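Local coordinates for protein octaprenyl Pyrophosphate Synthase (Helicobacter pylori, PDB 3TC1) that probably builds an octaprenyl (C40) diphosphate chain by adding isopentenyl diphosphate units to a shorter allylic prenyl diphosphate, as other trans-polyprenyl synthases do, at residues B[136-139]-B[140-144]; B[153-156]-B[157-161]; B[223-227]-B[228-232]; B[256-259]-B[260-264]. All coordinates share one frame; numbering follows the deposited sequence.

Interaction 1 of 4, residues B[136-139]-B[140-144]; sequences RGEI and EDVFV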
loop_
_atom_site.group_PDB
_atom_site.type_symbol
_atom_site.label_atom_id
_atom_site.label_comp_id
_atom_site.label_asym_id
_atom_site.label_seq_id
_atom_site.Cartn_x
_atom_site.Cartn_y
_atom_site.Cartn_z
ATOM N N ARG B 136 -2.310 -2.442 -10.744
ATOM C CA ARG B 136 -2.780 -2.026 -12.060
ATOM C C ARG B 136 -4.086 -2.762 -12.363
ATOM O O ARG B 136 -5.014 -2.194 -12.941
ATOM C CB ARG B 136 -1.750 -2.349 -13.150
ATOM C CG ARG B 136 -2.181 -1.885 -14.534
ATOM C CD ARG B 136 -1.110 -2.136 -15.583
ATOM N NE ARG B 136 -0.950 -3.551 -15.899
ATOM C CZ ARG B 136 0.109 -4.062 -16.521
ATOM N NH1 ARG B 136 1.107 -3.273 -16.895
ATOM N NH2 ARG B 136 0.174 -5.365 -16.765
ATOM N N GLY B 137 -4.145 -4.030 -11.964
ATOM C CA GLY B 137 -5.337 -4.825 -12.189
ATOM C C GLY B 137 -6.517 -4.317 -11.382
ATOM O O GLY B 137 -7.655 -4.351 -11.844
ATOM N N GLU B 138 -6.252 -3.846 -10.170
ATOM C CA GLU B 138 -7.320 -3.336 -9.325
ATOM C C GLU B 138 -7.916 -2.084 -9.970
ATOM O O GLU B 138 -9.134 -1.924 -10.021
ATOM C CB GLU B 138 -6.783 -3.009 -7.930
ATOM C CG GLU B 138 -7.811 -2.371 -7.013
ATOM C CD GLU B 138 -9.002 -3.274 -6.734
ATOM O OE1 GLU B 138 -9.956 -2.797 -6.085
ATOM O OE2 GLU B 138 -8.987 -4.453 -7.153
ATOM N N ILE B 139 -7.056 -1.206 -10.472
ATOM C CA ILE B 139 -7.515 0.016 -11.120
ATOM C C ILE B 139 -8.276 -0.325 -12.391
ATOM O O ILE B 139 -9.312 0.266 -12.681
ATOM C CB ILE B 139 -6.338 0.944 -11.465
ATOM C CG1 ILE B 139 -5.738 1.504 -10.177
ATOM C CG2 ILE B 139 -6.808 2.084 -12.365
ATOM C CD1 ILE B 139 -4.535 2.392 -10.399
ATOM N N GLU B 140 -7.752 -1.278 -13.150
ATOM C CA GLU B 140 -8.397 -1.712 -14.378
ATOM C C GLU B 140 -9.791 -2.252 -14.062
ATOM O O GLU B 140 -10.764 -1.939 -14.740
ATOM C CB GLU B 140 -7.566 -2.815 -15.043
ATOM C CG GLU B 140 -6.308 -2.318 -15.748
ATOM C CD GLU B 140 -5.346 -3.442 -16.120
ATOM O OE1 GLU B 140 -4.432 -3.193 -16.935
ATOM O OE2 GLU B 140 -5.491 -4.568 -15.594
ATOM N N ASP B 141 -9.879 -3.058 -13.012
ATOM C CA ASP B 141 -11.145 -3.659 -12.618
ATOM C C ASP B 141 -12.234 -2.640 -12.281
ATOM O O ASP B 141 -13.374 -2.782 -12.718
ATOM C CB ASP B 141 -10.918 -4.606 -11.435
ATOM C CG ASP B 141 -11.970 -5.709 -11.350
ATOM O OD1 ASP B 141 -12.488 -6.132 -12.406
ATOM O OD2 ASP B 141 -12.263 -6.165 -10.226
ATOM N N VAL B 142 -11.923 -1.601 -11.518
ATOM C CA VAL B 142 -13.003 -0.672 -11.214
ATOM C C VAL B 142 -13.274 0.297 -12.370
ATOM O O VAL B 142 -14.406 0.750 -12.523
ATOM C CB VAL B 142 -12.785 0.070 -9.835
ATOM C CG1 VAL B 142 -11.441 -0.332 -9.237
ATOM C CG2 VAL B 142 -12.882 1.592 -9.999
ATOM N N PHE B 143 -12.276 0.610 -13.201
ATOM C CA PHE B 143 -12.550 1.504 -14.332
ATOM C C PHE B 143 -13.401 0.741 -15.360
ATOM O O PHE B 143 -14.378 1.270 -15.891
ATOM C CB PHE B 143 -11.258 2.009 -14.999
ATOM C CG PHE B 143 -10.703 3.266 -14.383
ATOM C CD1 PHE B 143 -10.254 3.275 -13.065
ATOM C CD2 PHE B 143 -10.628 4.444 -15.122
ATOM C CE1 PHE B 143 -9.739 4.438 -12.490
ATOM C CE2 PHE B 143 -10.116 5.611 -14.556
ATOM C CZ PHE B 143 -9.670 5.607 -13.238
ATOM N N VAL B 144 -13.034 -0.503 -15.646
ATOM C CA VAL B 144 -13.815 -1.290 -16.594
ATOM C C VAL B 144 -15.193 -1.565 -15.967
ATOM O O VAL B 144 -16.195 -1.723 -16.668
ATOM C CB VAL B 144 -13.120 -2.638 -16.931
ATOM C CG1 VAL B 144 -14.027 -3.491 -17.810
ATOM C CG2 VAL B 144 -11.800 -2.381 -17.659
#
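Ile139 and Phe143 lie side by side on one face of helix 121-144, one turn apart, and point the same way. The methyl CG2 of Ile139 meets the ring atom CD1 of Phe143 at 3.7 Å. In the backbone, Phe143 N bonds to Ile139 O at 3.0 Å, and Asp141 N to Gly137 O at 2.8 Å. Ile139 packs on Met103 of the second subunit and Phe143 on its Phe24, so this face of the helix belongs to the dimer interface. The protein has the all-helical fold of the trans-prenyltransferases, in which helix 121-144 packs on helices 53-80 and 152-177. The pairing of Arg136 with Glu140 is looser, though Glu140 is buried and Arg136 only partly exposed. With Arg136 CG anti to the backbone N (chi1 -178°), the two chains run alongside each other, their flat ends 27° apart. Even so, Arg136 NE to Glu140 OE1 is a long salt bridge at 3.7 Å. Each group has a stronger partner: Arg157 for Glu140, and the carbonyl of Ile20 of the second subunit for Arg136. Arg136 NE also forms a salt bridge with Asp161. On another side, Glu138 OE2 and Asp141 OD2 are 4.8 Å apart. Lys162, in a salt bridge with Glu138 and a weak, long ion pair with Asp141, would offset part of the negative charge that these two and the nearby Asp77 bring together.

Interaction 2 of 4, residues B[153-156]-B[157-161]; sequences QKYW and RILED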
loop_
_atom_site.group_PDB
_atom_site.type_symbol
_atom_site.label_atom_id
_atom_site.label_comp_id
_atom_site.label_asym_id
_atom_site.label_seq_id
_atom_site.Cartn_x
_atom_site.Cartn_y
_atom_site.Cartn_z
ATOM N N GLN B 153 -11.204 -9.303 -23.915
ATOM C CA GLN B 153 -9.772 -9.080 -23.735
ATOM C C GLN B 153 -9.471 -8.249 -22.492
ATOM O O GLN B 153 -8.447 -8.446 -21.841
ATOM C CB GLN B 153 -9.165 -8.415 -24.974
ATOM C CG GLN B 153 -9.317 -9.241 -26.249
ATOM C CD GLN B 153 -8.899 -10.697 -26.072
ATOM O OE1 GLN B 153 -9.638 -11.616 -26.440
ATOM N NE2 GLN B 153 -7.712 -10.914 -25.514
ATOM N N LYS B 154 -10.368 -7.329 -22.151
ATOM C CA LYS B 154 -10.162 -6.496 -20.967
ATOM C C LYS B 154 -10.307 -7.355 -19.724
ATOM O O LYS B 154 -9.585 -7.178 -18.746
ATOM C CB LYS B 154 -11.172 -5.349 -20.935
ATOM C CG LYS B 154 -11.060 -4.404 -22.120
ATOM C CD LYS B 154 -12.039 -3.245 -21.993
ATOM C CE LYS B 154 -12.013 -2.370 -23.237
ATOM N NZ LYS B 154 -13.029 -1.284 -23.164
ATOM N N TYR B 155 -11.252 -8.291 -19.778
ATOM C CA TYR B 155 -11.513 -9.212 -18.681
ATOM C C TYR B 155 -10.278 -10.070 -18.428
ATOM O O TYR B 155 -9.827 -10.212 -17.287
ATOM C CB TYR B 155 -12.710 -10.111 -19.038
ATOM C CG TYR B 155 -12.922 -11.276 -18.102
ATOM C CD1 TYR B 155 -13.471 -11.091 -16.837
ATOM C CD2 TYR B 155 -12.554 -12.566 -18.480
ATOM C CE1 TYR B 155 -13.653 -12.167 -15.968
ATOM C CE2 TYR B 155 -12.726 -13.648 -17.621
ATOM C CZ TYR B 155 -13.274 -13.442 -16.370
ATOM O OH TYR B 155 -13.433 -14.509 -15.517
ATOM N N TRP B 156 -9.734 -10.643 -19.498
ATOM C CA TRP B 156 -8.547 -11.494 -19.393
ATOM C C TRP B 156 -7.353 -10.736 -18.818
ATOM O O TRP B 156 -6.577 -11.286 -18.042
ATOM C CB TRP B 156 -8.190 -12.066 -20.765
ATOM C CG TRP B 156 -9.185 -13.075 -21.265
ATOM C CD1 TRP B 156 -9.789 -13.096 -22.493
ATOM C CD2 TRP B 156 -9.678 -14.215 -20.555
ATOM N NE1 TRP B 156 -10.628 -14.181 -22.589
ATOM C CE2 TRP B 156 -10.579 -14.885 -21.414
ATOM C CE3 TRP B 156 -9.443 -14.739 -19.275
ATOM C CZ2 TRP B 156 -11.249 -16.052 -21.034
ATOM C CZ3 TRP B 156 -10.109 -15.903 -18.897
ATOM C CH2 TRP B 156 -11.004 -16.546 -19.777
ATOM N N ARG B 157 -7.212 -9.473 -19.199
ATOM C CA ARG B 157 -6.113 -8.654 -18.693
ATOM C C ARG B 157 -6.271 -8.455 -17.191
ATOM O O ARG B 157 -5.299 -8.526 -16.433
ATOM C CB ARG B 157 -6.091 -7.299 -19.405
ATOM C CG ARG B 157 -4.960 -6.400 -18.947
ATOM C CD ARG B 157 -4.841 -5.155 -19.803
ATOM N NE ARG B 157 -3.721 -4.322 -19.372
ATOM C CZ ARG B 157 -3.306 -3.237 -20.014
ATOM N NH1 ARG B 157 -3.917 -2.844 -21.124
ATOM N NH2 ARG B 157 -2.279 -2.541 -19.544
ATOM N N ILE B 158 -7.504 -8.214 -16.756
ATOM C CA ILE B 158 -7.774 -8.022 -15.334
ATOM C C ILE B 158 -7.494 -9.299 -14.548
ATOM O O ILE B 158 -6.854 -9.254 -13.497
ATOM C CB ILE B 158 -9.241 -7.591 -15.095
ATOM C CG1 ILE B 158 -9.468 -6.200 -15.693
ATOM C CG2 ILE B 158 -9.561 -7.618 -13.601
ATOM C CD1 ILE B 158 -10.916 -5.722 -15.648
ATOM N N LEU B 159 -7.968 -10.436 -15.054
ATOM C CA LEU B 159 -7.743 -11.707 -14.370
ATOM C C LEU B 159 -6.257 -11.988 -14.208
ATOM O O LEU B 159 -5.811 -12.430 -13.146
ATOM C CB LEU B 159 -8.393 -12.866 -15.136
ATOM C CG LEU B 159 -9.628 -13.454 -14.448
ATOM C CD1 LEU B 159 -10.703 -12.385 -14.412
ATOM C CD2 LEU B 159 -10.132 -14.700 -15.178
ATOM N N GLU B 160 -5.498 -11.737 -15.268
ATOM C CA GLU B 160 -4.057 -11.957 -15.252
ATOM C C GLU B 160 -3.357 -11.022 -14.260
ATOM O O GLU B 160 -2.501 -11.454 -13.475
ATOM C CB GLU B 160 -3.490 -11.747 -16.658
ATOM C CG GLU B 160 -3.931 -12.788 -17.675
ATOM C CD GLU B 160 -3.814 -12.286 -19.107
ATOM O OE1 GLU B 160 -3.049 -11.328 -19.336
ATOM O OE2 GLU B 160 -4.479 -12.849 -20.004
ATOM N N ASP B 161 -3.721 -9.745 -14.294
ATOM C CA ASP B 161 -3.117 -8.768 -13.394
ATOM C C ASP B 161 -3.515 -8.924 -11.934
ATOM O O ASP B 161 -2.659 -8.873 -11.048
ATOM C CB ASP B 161 -3.448 -7.340 -13.845
ATOM C CG ASP B 161 -2.618 -6.895 -15.031
ATOM O OD1 ASP B 161 -1.590 -7.544 -15.310
ATOM O OD2 ASP B 161 -2.977 -5.887 -15.674
#
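Tyr155 and Leu159 make the main apolar contact of this helical turn. The methyl CD1 of Leu159 sits over one face of the Tyr155 ring, 3.7 Å from its centroid and 29° off the normal, as a CH-pi contact. It is offset toward the rim, and Tyr155 CE1 is 3.3 Å from it. The other methyl of Leu159, CD2, lies 3.3 Å from Tyr155 OH. CG of Tyr155 is anti to the backbone N (chi1 169°), which brings the ring under the CD1 methyl of Leu159. The indole of Trp156 adds to the same patch. Its CZ3 is 3.9 Å from Leu159 CD2, and the two side chains point the same way. The hydrogen bonds across the contact are those of the helix backbone. Leu159 N to Tyr155 O is 2.9 Å, with an N-H...O angle of 166°. Glu160 N to Trp156 O is 3.0 Å. The polar side chains turn to other partners. Tyr155 OH bonds to Asp201 of helix 182-205. Arg157 forms a salt bridge with Glu140 and also bonds to the backbone of Glu21 of the second subunit. The Tyr155 side chain is about 9 Å from a bound magnesium ion. The turn is part of helix 152-177 in the all-helical prenyltransferase bundle, where Tyr155, Trp156 and Leu159 pack toward helices 182-205 and 227-233.

Interaction 3 of 4, residues B[223-227]-B[228-232]; sequences GKTTL and PYLLL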
loop_
_atom_site.group_PDB
_atom_site.type_symbol
_atom_site.label_atom_id
_atom_site.label_comp_id
_atom_site.label_asym_id
_atom_site.label_seq_id
_atom_site.Cartn_x
_atom_site.Cartn_y
_atom_site.Cartn_z
ATOM N N GLY B 223 -20.821 -4.604 -10.643
ATOM C CA GLY B 223 -20.249 -4.037 -11.851
ATOM C C GLY B 223 -19.195 -4.861 -12.572
ATOM O O GLY B 223 -18.616 -4.399 -13.557
ATOM N N LYS B 224 -18.937 -6.078 -12.103
ATOM C CA LYS B 224 -17.940 -6.929 -12.749
ATOM C C LYS B 224 -18.596 -7.847 -13.771
ATOM O O LYS B 224 -19.394 -8.702 -13.399
ATOM C CB LYS B 224 -17.217 -7.792 -11.712
ATOM C CG LYS B 224 -16.413 -7.012 -10.683
ATOM C CD LYS B 224 -15.791 -7.954 -9.668
ATOM C CE LYS B 224 -15.063 -7.190 -8.577
ATOM N NZ LYS B 224 -14.575 -8.104 -7.507
ATOM N N THR B 225 -18.272 -7.664 -15.052
ATOM C CA THR B 225 -18.828 -8.518 -16.097
ATOM C C THR B 225 -17.868 -9.692 -16.283
ATOM O O THR B 225 -16.966 -9.646 -17.123
ATOM C CB THR B 225 -18.983 -7.768 -17.437
ATOM O OG1 THR B 225 -19.698 -6.543 -17.225
ATOM C CG2 THR B 225 -19.769 -8.624 -18.425
ATOM N N THR B 226 -18.070 -10.736 -15.484
ATOM C CA THR B 226 -17.218 -11.922 -15.508
ATOM C C THR B 226 -17.467 -12.818 -16.721
ATOM O O THR B 226 -18.419 -12.606 -17.471
ATOM C CB THR B 226 -17.393 -12.737 -14.209
ATOM O OG1 THR B 226 -18.764 -13.125 -14.062
ATOM C CG2 THR B 226 -17.005 -11.886 -12.999
ATOM N N LEU B 227 -16.611 -13.822 -16.902
ATOM C CA LEU B 227 -16.725 -14.723 -18.053
ATOM C C LEU B 227 -18.137 -15.245 -18.340
ATOM O O LEU B 227 -18.589 -15.207 -19.478
ATOM C CB LEU B 227 -15.749 -15.903 -17.908
ATOM C CG LEU B 227 -15.562 -16.740 -19.184
ATOM C CD1 LEU B 227 -15.206 -15.825 -20.355
ATOM C CD2 LEU B 227 -14.472 -17.785 -18.967
ATOM N N PRO B 228 -18.850 -15.751 -17.316
ATOM C CA PRO B 228 -20.204 -16.246 -17.585
ATOM C C PRO B 228 -21.065 -15.204 -18.305
ATOM O O PRO B 228 -21.777 -15.523 -19.252
ATOM C CB PRO B 228 -20.738 -16.559 -16.189
ATOM C CG PRO B 228 -19.501 -16.969 -15.446
ATOM C CD PRO B 228 -18.489 -15.946 -15.903
ATOM N N TYR B 229 -20.994 -13.958 -17.845
ATOM C CA TYR B 229 -21.777 -12.871 -18.432
ATOM C C TYR B 229 -21.294 -12.520 -19.830
ATOM O O TYR B 229 -22.092 -12.182 -20.706
ATOM C CB TYR B 229 -21.717 -11.643 -17.513
ATOM C CG TYR B 229 -22.441 -11.868 -16.203
ATOM C CD1 TYR B 229 -23.819 -11.653 -16.097
ATOM C CD2 TYR B 229 -21.760 -12.343 -15.082
ATOM C CE1 TYR B 229 -24.500 -11.907 -14.905
ATOM C CE2 TYR B 229 -22.435 -12.603 -13.883
ATOM C CZ TYR B 229 -23.801 -12.381 -13.805
ATOM O OH TYR B 229 -24.463 -12.623 -12.621
ATOM N N LEU B 230 -19.982 -12.598 -20.038
ATOM C CA LEU B 230 -19.403 -12.312 -21.343
ATOM C C LEU B 230 -19.851 -13.368 -22.359
ATOM O O LEU B 230 -20.293 -13.038 -23.459
ATOM C CB LEU B 230 -17.874 -12.298 -21.238
ATOM C CG LEU B 230 -17.338 -11.093 -20.453
ATOM C CD1 LEU B 230 -15.924 -11.354 -19.961
ATOM C CD2 LEU B 230 -17.404 -9.860 -21.361
ATOM N N LEU B 231 -19.732 -14.637 -21.982
ATOM C CA LEU B 231 -20.131 -15.729 -22.869
ATOM C C LEU B 231 -21.638 -15.695 -23.130
ATOM O O LEU B 231 -22.090 -15.957 -24.246
ATOM C CB LEU B 231 -19.724 -17.077 -22.262
ATOM C CG LEU B 231 -18.215 -17.317 -22.114
ATOM C CD1 LEU B 231 -17.962 -18.663 -21.458
ATOM C CD2 LEU B 231 -17.553 -17.263 -23.489
ATOM N N LEU B 232 -22.415 -15.373 -22.100
ATOM C CA LEU B 232 -23.868 -15.287 -22.250
ATOM C C LEU B 232 -24.233 -14.173 -23.223
ATOM O O LEU B 232 -25.024 -14.369 -24.142
ATOM C CB LEU B 232 -24.543 -15.005 -20.898
ATOM C CG LEU B 232 -26.069 -14.819 -20.988
ATOM C CD1 LEU B 232 -26.716 -16.116 -21.491
ATOM C CD2 LEU B 232 -26.636 -14.437 -19.629
#
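The contact is the N-terminal turn of helix 227-233 with the loop that leads into it, and Thr226 takes the N-cap position. Thr226 OG1 does not cap the helix. With chi1 at 59°, OG1 stands between the backbone N and the carbonyl carbon, at the edge of the Tyr229 ring, in plane and 3.3 Å from CD2 of Tyr229. The same oxygen is 3.4 Å from Pro228 CD. One residue earlier, Thr225 is the centre of an inverse gamma turn, and its CG2 touches Tyr229 CB at 3.7 Å. Two backbone bonds cross the contact. Leu230 N reaches Thr226 O at 3.0 Å, in the carbonyl plane, and Leu231 N reaches Leu227 O at 2.8 Å with a nearly straight N-H...O angle of 176°. Leu227 crosses Leu231, with CD1 3.8 Å from CG. The tight point is Leu227 CB against Pro228 CD at 3.4 Å. Pro228 lies in the first turn, where its lack of an N-H costs no helix bond. All touching residues are buried, and Thr226 lies about 7 Å from a bound magnesium ion. The side-chain contacts are mostly apolar, and the hydrogen bonding across the contact is by the backbone.

Interaction 4 of 4, residues B[256-259]-B[260-264]; sequences IEWT and KEKFK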
loop_
_atom_site.group_PDB
_atom_site.type_symbol
_atom_site.label_atom_id
_atom_site.label_comp_id
_atom_site.label_asym_id
_atom_site.label_seq_id
_atom_site.Cartn_x
_atom_site.Cartn_y
_atom_site.Cartn_z
ATOM N N ILE B 256 -31.498 -12.372 -10.437
ATOM C CA ILE B 256 -30.709 -13.583 -10.264
ATOM C C ILE B 256 -31.404 -14.771 -10.947
ATOM O O ILE B 256 -30.783 -15.506 -11.716
ATOM C CB ILE B 256 -30.482 -13.887 -8.766
ATOM C CG1 ILE B 256 -29.473 -12.879 -8.194
ATOM C CG2 ILE B 256 -29.964 -15.314 -8.587
ATOM C CD1 ILE B 256 -29.284 -12.968 -6.689
ATOM N N GLU B 257 -32.698 -14.949 -10.688
ATOM C CA GLU B 257 -33.421 -16.055 -11.312
ATOM C C GLU B 257 -33.412 -15.968 -12.838
ATOM O O GLU B 257 -33.224 -16.978 -13.520
ATOM C CB GLU B 257 -34.862 -16.125 -10.793
ATOM C CG GLU B 257 -34.953 -16.573 -9.342
ATOM C CD GLU B 257 -34.132 -17.833 -9.064
ATOM O OE1 GLU B 257 -34.365 -18.858 -9.739
ATOM O OE2 GLU B 257 -33.252 -17.800 -8.175
ATOM N N TRP B 258 -33.609 -14.768 -13.379
ATOM C CA TRP B 258 -33.599 -14.594 -14.827
ATOM C C TRP B 258 -32.219 -14.976 -15.385
ATOM O O TRP B 258 -32.107 -15.681 -16.392
ATOM C CB TRP B 258 -33.917 -13.137 -15.186
ATOM C CG TRP B 258 -33.956 -12.857 -16.672
ATOM C CD1 TRP B 258 -35.029 -13.000 -17.515
ATOM C CD2 TRP B 258 -32.872 -12.380 -17.483
ATOM N NE1 TRP B 258 -34.677 -12.632 -18.797
ATOM C CE2 TRP B 258 -33.361 -12.251 -18.805
ATOM C CE3 TRP B 258 -31.534 -12.048 -17.219
ATOM C CZ2 TRP B 258 -32.556 -11.804 -19.862
ATOM C CZ3 TRP B 258 -30.737 -11.603 -18.270
ATOM C CH2 TRP B 258 -31.252 -11.486 -19.575
ATOM N N THR B 259 -31.169 -14.509 -14.716
ATOM C CA THR B 259 -29.797 -14.787 -15.130
ATOM C C THR B 259 -29.481 -16.283 -15.102
ATOM O O THR B 259 -28.794 -16.801 -15.989
ATOM C CB THR B 259 -28.788 -14.052 -14.212
ATOM O OG1 THR B 259 -29.043 -12.642 -14.255
ATOM C CG2 THR B 259 -27.373 -14.309 -14.666
ATOM N N LYS B 260 -29.964 -16.983 -14.082
ATOM C CA LYS B 260 -29.704 -18.416 -14.004
ATOM C C LYS B 260 -30.369 -19.171 -15.150
ATOM O O LYS B 260 -29.810 -20.138 -15.674
ATOM C CB LYS B 260 -30.171 -18.978 -12.658
ATOM C CG LYS B 260 -29.301 -18.532 -11.496
ATOM C CD LYS B 260 -29.551 -19.348 -10.238
ATOM C CE LYS B 260 -30.931 -19.107 -9.671
ATOM N NZ LYS B 260 -31.105 -19.797 -8.358
ATOM N N GLU B 261 -31.561 -18.732 -15.539
ATOM C CA GLU B 261 -32.277 -19.374 -16.639
ATOM C C GLU B 261 -31.535 -19.160 -17.949
ATOM O O GLU B 261 -31.455 -20.066 -18.775
ATOM C CB GLU B 261 -33.693 -18.812 -16.774
ATOM C CG GLU B 261 -34.555 -18.986 -15.542
ATOM C CD GLU B 261 -35.985 -18.554 -15.779
ATOM O OE1 GLU B 261 -36.209 -17.653 -16.613
ATOM O OE2 GLU B 261 -36.888 -19.111 -15.123
ATOM N N LYS B 262 -30.990 -17.960 -18.131
ATOM C CA LYS B 262 -30.264 -17.635 -19.350
ATOM C C LYS B 262 -28.953 -18.410 -19.460
ATOM O O LYS B 262 -28.583 -18.837 -20.552
ATOM C CB LYS B 262 -30.021 -16.126 -19.436
ATOM C CG LYS B 262 -31.291 -15.325 -19.748
ATOM C CD LYS B 262 -31.869 -15.723 -21.109
ATOM C CE LYS B 262 -33.345 -15.367 -21.223
ATOM N NZ LYS B 262 -33.942 -15.835 -22.506
ATOM N N PHE B 263 -28.253 -18.600 -18.342
ATOM C CA PHE B 263 -27.008 -19.368 -18.371
ATOM C C PHE B 263 -27.345 -20.800 -18.798
ATOM O O PHE B 263 -26.637 -21.403 -19.597
ATOM C CB PHE B 263 -26.341 -19.414 -16.991
ATOM C CG PHE B 263 -25.704 -18.111 -16.565
ATOM C CD1 PHE B 263 -25.126 -17.255 -17.500
ATOM C CD2 PHE B 263 -25.628 -17.775 -15.214
ATOM C CE1 PHE B 263 -24.477 -16.077 -17.095
ATOM C CE2 PHE B 263 -24.979 -16.597 -14.796
ATOM C CZ PHE B 263 -24.404 -15.752 -15.739
ATOM N N LYS B 264 -28.426 -21.343 -18.242
ATOM C CA LYS B 264 -28.860 -22.701 -18.578
ATOM C C LYS B 264 -29.258 -22.778 -20.047
ATOM O O LYS B 264 -28.860 -23.699 -20.768
ATOM C CB LYS B 264 -30.058 -23.114 -17.715
ATOM C CG LYS B 264 -29.730 -23.431 -16.263
ATOM C CD LYS B 264 -31.006 -23.793 -15.507
ATOM C CE LYS B 264 -30.749 -24.025 -14.022
ATOM N NZ LYS B 264 -29.926 -25.240 -13.767
#
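Lys262 lays its CG over one face of the Trp258 indole, 3.7 Å from the centroid of the six-membered ring and only 9° off its normal. This is a CH-pi contact of the aliphatic chain, and Lys262 CE also lies 3.9 Å from Trp258 NE1. The bend at chi2 (-62°) carries the Lys262 chain across the indole. NZ forms a salt bridge with Asp240 and a hydrogen bond with Gln265. Thr259 and Phe263 run side by side on another face of the helix. The methyl CG2 of Thr259 is 3.3 Å from Phe263 CE2, and Thr259 O lies over one face of that ring. Glu257 OE2 and Lys260 NZ form a salt bridge at 2.9 Å, although the hydrogen bond within it is weak. Backbone bonds join the two aromatic pairs: Lys262 N to Trp258 O is 3.1 Å and Phe263 N to Thr259 O is 3.0 Å. The Thr259 hydroxyl bonds back to Ile255 O, consistent with CG2 being held toward Phe263. Further out, Trp258 packs on helix 238-246, and Tyr247 meets its ring edge to face. Phe263 meets Tyr229 of helix 227-233 edge to face, so helix 253-265 packs against both helices.

Overall arrangement
All four are local contacts between residues a few positions apart in the chain. Interactions 1 and 2 lie on consecutive helices that touch: Glu140 OE1 and Arg157 NE form a salt bridge of 2.8 Å. Both also reach the second subunit, whereas interactions 3 and 4 touch no other chain. Interaction 3 is wholly buried and mostly apolar. It meets interaction 2 through Tyr155 with Leu227 and Leu230, interaction 1 through Lys224 and Asp141, and interaction 4 through Leu232 and Phe263. Interaction 4 lies farthest out, about 26 Å between its centre and that of the chain, and combines a buried Thr-Phe pair with a charged pair at partly exposed positions.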